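Local coordinates for protein putative alkaline phosphatase (Pseudomonas fluorescens, PDB 4F1V) that binds phosphate with high affinity in the bacterial periplasm and probably serves as the solute-binding component of the PstSACB ABC transporter for phosphate import, at residues 82-90 / 263-271; 240-251 / 284-293. All coordinates share one frame; numbering follows the deposited sequence.

Contact 1. Residues 82-90 / 263-271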
# COMPACT_ATOMS: atom_id res chain seq x y z
N TRP A 82 11.83 5.41 -23.56
CA TRP A 82 10.46 5.31 -23.08
C TRP A 82 9.99 6.53 -22.28
O TRP A 82 8.80 6.65 -22.03
CB TRP A 82 10.29 4.02 -22.20
CG TRP A 82 10.39 2.76 -22.96
CD1 TRP A 82 10.59 2.62 -24.33
CD2 TRP A 82 10.37 1.43 -22.41
NE1 TRP A 82 10.64 1.27 -24.64
CE2 TRP A 82 10.54 0.52 -23.51
CE3 TRP A 82 10.24 0.93 -21.10
CZ2 TRP A 82 10.52 -0.83 -23.32
CZ3 TRP A 82 10.22 -0.44 -20.92
CH2 TRP A 82 10.40 -1.31 -22.00
N GLY A 83 10.92 7.40 -21.91
CA GLY A 83 10.57 8.56 -21.09
C GLY A 83 10.71 8.27 -19.59
O GLY A 83 10.92 7.12 -19.16
N LYS A 84 10.62 9.33 -18.80
CA LYS A 84 10.63 9.20 -17.34
C LYS A 84 9.44 8.37 -16.83
O LYS A 84 8.32 8.55 -17.30
CB LYS A 84 10.54 10.63 -16.72
CG LYS A 84 11.85 11.38 -16.79
CD LYS A 84 11.75 12.84 -16.32
CE LYS A 84 11.42 13.01 -14.87
NZ LYS A 84 12.26 12.27 -13.93
N LEU A 85 9.67 7.54 -15.82
CA LEU A 85 8.51 6.99 -15.12
C LEU A 85 7.99 8.05 -14.12
O LEU A 85 8.71 8.99 -13.71
CB LEU A 85 8.81 5.65 -14.42
CG LEU A 85 9.81 5.60 -13.24
CD1 LEU A 85 9.27 6.15 -11.91
CD2 LEU A 85 10.31 4.19 -12.99
N ILE A 86 6.76 7.82 -13.74
CA ILE A 86 5.96 8.60 -12.79
C ILE A 86 5.56 7.64 -11.65
O ILE A 86 5.03 6.57 -11.89
CB ILE A 86 4.72 9.17 -13.48
CG1 ILE A 86 5.12 10.18 -14.56
CG2 ILE A 86 3.75 9.76 -12.44
CD1 ILE A 86 3.98 10.63 -15.48
N GLN A 87 5.79 8.09 -10.41
CA GLN A 87 5.36 7.36 -9.19
C GLN A 87 4.56 8.38 -8.35
O GLN A 87 5.11 9.42 -7.98
CB GLN A 87 6.56 6.87 -8.43
CG GLN A 87 6.16 6.00 -7.21
CD GLN A 87 7.35 5.51 -6.38
OE1 GLN A 87 7.43 4.34 -5.98
NE2 GLN A 87 8.28 6.42 -6.09
N VAL A 88 3.29 8.06 -8.06
CA VAL A 88 2.45 9.03 -7.34
C VAL A 88 1.55 8.28 -6.37
O VAL A 88 1.07 7.20 -6.66
CB VAL A 88 1.55 9.89 -8.24
CG1 VAL A 88 2.34 10.99 -8.93
CG2 VAL A 88 0.80 9.05 -9.30
N PRO A 89 1.26 8.88 -5.19
CA PRO A 89 0.23 8.27 -4.30
C PRO A 89 -1.09 8.19 -5.01
O PRO A 89 -1.49 9.13 -5.71
CB PRO A 89 0.17 9.27 -3.14
CG PRO A 89 1.57 9.77 -3.10
CD PRO A 89 1.86 10.05 -4.58
N SER A 90 -1.81 7.10 -4.72
CA SER A 90 -3.18 6.90 -5.16
C SER A 90 -4.21 7.26 -4.09
O SER A 90 -5.06 8.11 -4.29
CB SER A 90 -3.33 5.44 -5.60
OG SER A 90 -4.67 5.22 -6.03
N SER A 263 11.00 16.34 -9.88
CA SER A 263 11.47 15.50 -10.98
C SER A 263 11.99 14.17 -10.47
O SER A 263 12.32 13.28 -11.28
CB SER A 263 12.54 16.20 -11.80
OG SER A 263 13.73 16.36 -11.05
N ASN A 264 12.09 13.97 -9.16
CA ASN A 264 12.51 12.73 -8.55
C ASN A 264 11.30 11.92 -8.15
O ASN A 264 10.55 12.32 -7.22
CB ASN A 264 13.35 13.03 -7.30
CG ASN A 264 13.90 11.79 -6.65
OD1 ASN A 264 13.56 10.66 -7.02
ND2 ASN A 264 14.71 12.01 -5.62
N PRO A 265 11.00 10.77 -8.79
CA PRO A 265 9.83 10.01 -8.40
C PRO A 265 9.79 9.62 -6.92
O PRO A 265 8.71 9.41 -6.33
CB PRO A 265 9.87 8.75 -9.30
CG PRO A 265 10.70 9.16 -10.47
CD PRO A 265 11.70 10.18 -9.96
N ASP A 266 10.95 9.41 -6.28
CA ASP A 266 10.93 9.04 -4.87
C ASP A 266 10.29 10.15 -4.00
O ASP A 266 9.71 9.86 -2.96
CB ASP A 266 12.36 8.76 -4.39
CG ASP A 266 12.41 8.26 -2.95
OD1 ASP A 266 12.80 9.03 -2.05
OD2 ASP A 266 12.08 7.07 -2.76
N ALA A 267 10.40 11.43 -4.42
CA ALA A 267 9.90 12.53 -3.62
C ALA A 267 8.41 12.55 -3.53
O ALA A 267 7.84 13.26 -2.68
CB ALA A 267 10.42 13.82 -4.17
N TRP A 268 7.70 11.84 -4.42
CA TRP A 268 6.26 11.91 -4.50
C TRP A 268 5.53 11.01 -3.51
O TRP A 268 4.36 11.22 -3.26
CB TRP A 268 5.83 11.53 -5.93
CG TRP A 268 5.97 12.73 -6.87
CD1 TRP A 268 7.10 13.11 -7.56
CD2 TRP A 268 5.00 13.73 -7.13
NE1 TRP A 268 6.87 14.28 -8.23
CE2 TRP A 268 5.61 14.72 -8.00
CE3 TRP A 268 3.66 13.94 -6.76
CZ2 TRP A 268 4.90 15.82 -8.49
CZ3 TRP A 268 2.98 15.07 -7.22
CH2 TRP A 268 3.61 15.99 -8.05
N VAL A 269 6.20 9.95 -3.03
CA VAL A 269 5.52 8.98 -2.12
C VAL A 269 5.91 9.29 -0.69
O VAL A 269 7.05 9.03 -0.27
CB VAL A 269 5.87 7.52 -2.45
CG1 VAL A 269 5.22 6.59 -1.42
CG2 VAL A 269 5.42 7.20 -3.87
N PRO A 270 4.99 9.81 0.13
CA PRO A 270 5.33 10.04 1.54
C PRO A 270 5.41 8.70 2.25
O PRO A 270 4.61 7.81 1.99
CB PRO A 270 4.12 10.83 2.10
CG PRO A 270 3.40 11.33 0.84
CD PRO A 270 3.62 10.24 -0.18
N VAL A 271 6.36 8.60 3.17
CA VAL A 271 6.41 7.48 4.05
C VAL A 271 6.41 7.95 5.50
O VAL A 271 6.91 9.02 5.84
CB VAL A 271 7.57 6.52 3.78
CG1 VAL A 271 7.50 5.99 2.36
CG2 VAL A 271 8.92 7.13 4.07
O HOH W 1 10.61 5.66 -4.62

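Contact 2. Residues 240-251 / 284-293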
# COMPACT_ATOMS: atom_id res chain seq x y z
N VAL A 240 -8.10 2.19 19.21
CA VAL A 240 -9.23 2.39 18.30
C VAL A 240 -8.98 1.43 17.12
O VAL A 240 -7.96 0.78 16.94
CB VAL A 240 -9.40 3.88 17.82
CG1 VAL A 240 -9.48 4.82 19.04
CG2 VAL A 240 -8.15 4.23 16.93
N SER A 241 -10.03 1.46 16.30
CA SER A 241 -10.10 0.58 15.13
C SER A 241 -9.38 1.14 13.89
O SER A 241 -9.14 2.35 13.81
CB SER A 241 -11.56 0.32 14.73
OG SER A 241 -11.99 1.46 14.00
N PRO A 242 -9.12 0.30 12.88
CA PRO A 242 -8.45 0.75 11.65
C PRO A 242 -9.41 1.27 10.60
O PRO A 242 -9.06 1.39 9.41
CB PRO A 242 -7.75 -0.53 11.17
CG PRO A 242 -8.69 -1.65 11.59
CD PRO A 242 -9.16 -1.19 12.99
N ALA A 243 -10.62 1.64 10.99
CA ALA A 243 -11.53 2.33 10.07
C ALA A 243 -10.85 3.53 9.44
O ALA A 243 -10.06 4.22 10.09
CB ALA A 243 -12.77 2.73 10.80
N ALA A 244 -11.16 3.81 8.19
CA ALA A 244 -10.56 4.95 7.48
C ALA A 244 -10.72 6.25 8.22
O ALA A 244 -9.81 7.09 8.21
CB ALA A 244 -11.13 5.03 6.05
N ALA A 245 -11.86 6.47 8.87
CA ALA A 245 -12.07 7.70 9.62
C ALA A 245 -11.06 7.92 10.71
O ALA A 245 -10.84 9.07 11.15
CB ALA A 245 -13.49 7.72 10.28
N ASN A 246 -10.44 6.86 11.19
CA ASN A 246 -9.46 6.94 12.27
C ASN A 246 -8.04 7.20 11.76
O ASN A 246 -7.16 7.43 12.61
CB ASN A 246 -9.51 5.69 13.17
CG ASN A 246 -10.85 5.57 13.87
OD1 ASN A 246 -11.46 6.61 14.20
ND2 ASN A 246 -11.27 4.35 14.14
N VAL A 247 -7.82 7.21 10.45
CA VAL A 247 -6.53 7.61 9.88
C VAL A 247 -6.67 8.83 8.95
O VAL A 247 -5.65 9.37 8.50
CB VAL A 247 -5.77 6.47 9.12
CG1 VAL A 247 -5.36 5.38 10.11
CG2 VAL A 247 -6.63 5.92 7.98
N SER A 248 -7.89 9.31 8.68
CA SER A 248 -8.02 10.32 7.66
C SER A 248 -7.42 11.66 8.06
O SER A 248 -6.84 12.34 7.19
CB SER A 248 -9.48 10.44 7.27
OG SER A 248 -10.31 10.72 8.37
N ALA A 249 -7.47 12.07 9.34
CA ALA A 249 -6.85 13.30 9.74
C ALA A 249 -5.35 13.25 9.48
O ALA A 249 -4.72 14.21 8.97
CB ALA A 249 -7.15 13.65 11.19
N ALA A 250 -4.71 12.15 9.90
CA ALA A 250 -3.27 12.04 9.73
C ALA A 250 -2.89 12.01 8.24
O ALA A 250 -1.87 12.62 7.86
CB ALA A 250 -2.81 10.81 10.45
N ILE A 251 -3.63 11.31 7.39
CA ILE A 251 -3.35 11.34 5.95
C ILE A 251 -3.45 12.80 5.42
O ILE A 251 -2.60 13.24 4.64
CB ILE A 251 -4.31 10.41 5.19
CG1 ILE A 251 -4.02 8.93 5.52
CG2 ILE A 251 -4.23 10.66 3.68
CD1 ILE A 251 -2.66 8.40 5.14
N PRO A 284 1.04 9.05 13.75
CA PRO A 284 0.16 9.99 14.49
C PRO A 284 -0.04 9.55 15.93
O PRO A 284 -0.08 8.35 16.22
CB PRO A 284 -1.11 9.95 13.69
CG PRO A 284 -1.13 8.59 13.01
CD PRO A 284 0.31 8.38 12.65
N THR A 285 -0.18 10.51 16.83
CA THR A 285 -0.40 10.34 18.22
C THR A 285 -1.87 10.16 18.61
O THR A 285 -2.12 9.69 19.72
CB THR A 285 0.29 11.56 19.02
OG1 THR A 285 -0.18 12.86 18.58
CG2 THR A 285 1.73 11.46 18.76
N SER A 286 -2.76 10.59 17.73
CA SER A 286 -4.17 10.42 17.87
C SER A 286 -4.69 9.49 16.80
O SER A 286 -4.02 9.27 15.80
CB SER A 286 -4.81 11.79 17.82
OG SER A 286 -4.56 12.42 16.55
N GLY A 287 -5.93 9.04 16.96
CA GLY A 287 -6.50 8.12 16.01
C GLY A 287 -5.75 6.78 15.96
O GLY A 287 -5.10 6.38 16.91
N TYR A 288 -5.93 6.09 14.83
CA TYR A 288 -5.32 4.78 14.65
C TYR A 288 -3.87 4.95 14.13
O TYR A 288 -3.65 5.76 13.21
CB TYR A 288 -6.14 3.99 13.64
CG TYR A 288 -5.64 2.58 13.45
CD1 TYR A 288 -6.00 1.58 14.37
CD2 TYR A 288 -4.82 2.22 12.37
CE1 TYR A 288 -5.57 0.26 14.21
CE2 TYR A 288 -4.38 0.91 12.20
CZ TYR A 288 -4.75 -0.09 13.12
OH TYR A 288 -4.40 -1.39 12.98
N PRO A 289 -2.91 4.22 14.66
CA PRO A 289 -1.50 4.61 14.42
C PRO A 289 -0.87 4.05 13.16
O PRO A 289 0.17 4.55 12.74
CB PRO A 289 -0.78 4.13 15.67
CG PRO A 289 -1.59 2.96 16.15
CD PRO A 289 -3.01 3.35 15.89
N ILE A 290 -1.38 2.92 12.59
CA ILE A 290 -0.68 2.25 11.50
C ILE A 290 -1.27 2.62 10.17
O ILE A 290 -2.46 2.28 9.88
CB ILE A 290 -0.67 0.70 11.63
CG1 ILE A 290 -0.53 0.23 13.10
CG2 ILE A 290 0.45 0.14 10.77
CD1 ILE A 290 -0.57 -1.28 13.25
N LEU A 291 -0.54 3.34 9.32
CA LEU A 291 -1.08 3.90 8.09
C LEU A 291 0.07 4.12 7.08
O LEU A 291 1.26 4.08 7.42
CB LEU A 291 -1.88 5.18 8.32
CG LEU A 291 -1.07 6.48 8.49
CD1 LEU A 291 -2.03 7.64 8.78
CD2 LEU A 291 -0.01 6.42 9.59
N GLY A 292 -0.33 4.45 5.84
CA GLY A 292 0.61 4.87 4.79
C GLY A 292 -0.12 5.07 3.49
O GLY A 292 -1.35 5.26 3.50
N PHE A 293 0.61 5.09 2.37
CA PHE A 293 0.05 5.30 1.04
C PHE A 293 0.24 4.08 0.17
O PHE A 293 1.24 3.35 0.27
CB PHE A 293 0.66 6.55 0.33
CG PHE A 293 0.29 7.83 1.02
CD1 PHE A 293 1.05 8.33 2.07
CD2 PHE A 293 -0.87 8.49 0.65
CE1 PHE A 293 0.66 9.49 2.73
CE2 PHE A 293 -1.25 9.65 1.31
CZ PHE A 293 -0.48 10.17 2.33

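Contact 1. Residues 82-90 / 263-271
V269 CG2 presses on the aliphatic part of Q87, 3.6 Å from Q87 CG, the two side chains crossing at about a right angle. A near-180° chi1 (-176°) and an extended chain carry the Q87 amide across V269 and out to P265 O, with the P265 ring packed against Q87 CB. L85, in one of its two modelled conformers, brings CD1 onto P265 CG; L71 of helix 68-77 touches both. W268 CB sits tightly at 3.0 Å from Q87 O. Its indole lies beside V88, meets the F349 ring of helix 339-349 and donates through NE1 to R262 O. W268 O is buried without a polar partner, 3.1 Å from CG and CD of P89 (also modelled in two conformers), whose CG packs on P270 CD.

At the polar side, Q87 NE2 donates to P265 O (3.0 Å) from above the carbonyl plane, while W268 N reaches the same oxygen from the opposite face. Q87 NE2 also donates to a water 2.9 Å away, which donates to D266 OD2, and Q87 OE1 accepts from L66 N. At the outer end K84, bent at chi3 and chi4, puts NZ 2.8 Å from S263 O, in the carbonyl plane. Both direct hydrogen bonds thus run from side chains to backbone oxygens: the loop docks on edge strand 85-94 without extending its sheet, and bonds at both ends of the Q87 amide fix its rotation.

Contact 2. Residues 240-251 / 284-293
N246 O receives the backbone N-H of Y288 at 2.9 Å, a nearly straight bond (166°) that arrives 36° above the carbonyl plane. G287 CA adds a CA-H...O contact to the same oxygen, N246 O, at 3.5 Å; G287 has positive phi, and its lack of a CB leaves N246 O room. The N246 side chain turns back within its own segment, ND2 donating to S241 O, and its CB rests on Y288 CB.

With CG anti to the backbone N (chi1 -176°), the Y288 ring lies with one face against P242, whose CB makes a CH-pi contact 3.8 Å from the ring centroid; P289 CD lies on the opposite face. V240 O lies at the ring edge, in its plane, 3.3 Å from Y288 CD1, and Y288 OH hydrogen-bonds V95 O. Replacing the tyrosine by an alanine removes the ring, which would probably leave P242 and P289 facing a gap and V95 O without its hydroxyl partner. As in other type II periplasmic binding proteins, the strand that follows, 291-299, is inserted antiparallel between 59-62 and 85-94 of the first-lobe sheet, and the 240-251 segment packs on its beginning. V247 CG1 lies 3.9 Å from L291 CB. A250 CB meets both P284 and L291 CD1, the latter at 3.7 Å. The next residue, I251, runs past L291 in the opposite direction, and its CD1 lies over one face of the F293 ring, while I251 CG2 touches F293 CE2 at 3.9 Å.

Overall arrangement
Contacts 1 and 2 have centres about 24 Å apart and meet on one mixed sheet, where strand 291-299 lies between 59-62 and the edge strand 85-94. The order 29-30, 5-7, 59-62, 291-299, 85-94 is that of the first lobe of a type II periplasmic binding protein, the venus-flytrap fold. Their segments alternate along the chain: 82-90, 240-251, 263-271, 284-293. They touch where F293 CD1 comes within 3.6 Å of P270 O and P89 borders the same ring. Contact 1 belongs to the first lobe; contact 2 lies where strands 85-94 and 291-299 pass between the lobes, probably near the bending region. Q87 and F293 side chains lie about 12 Å from the hydrogenphosphate, outside its pocket.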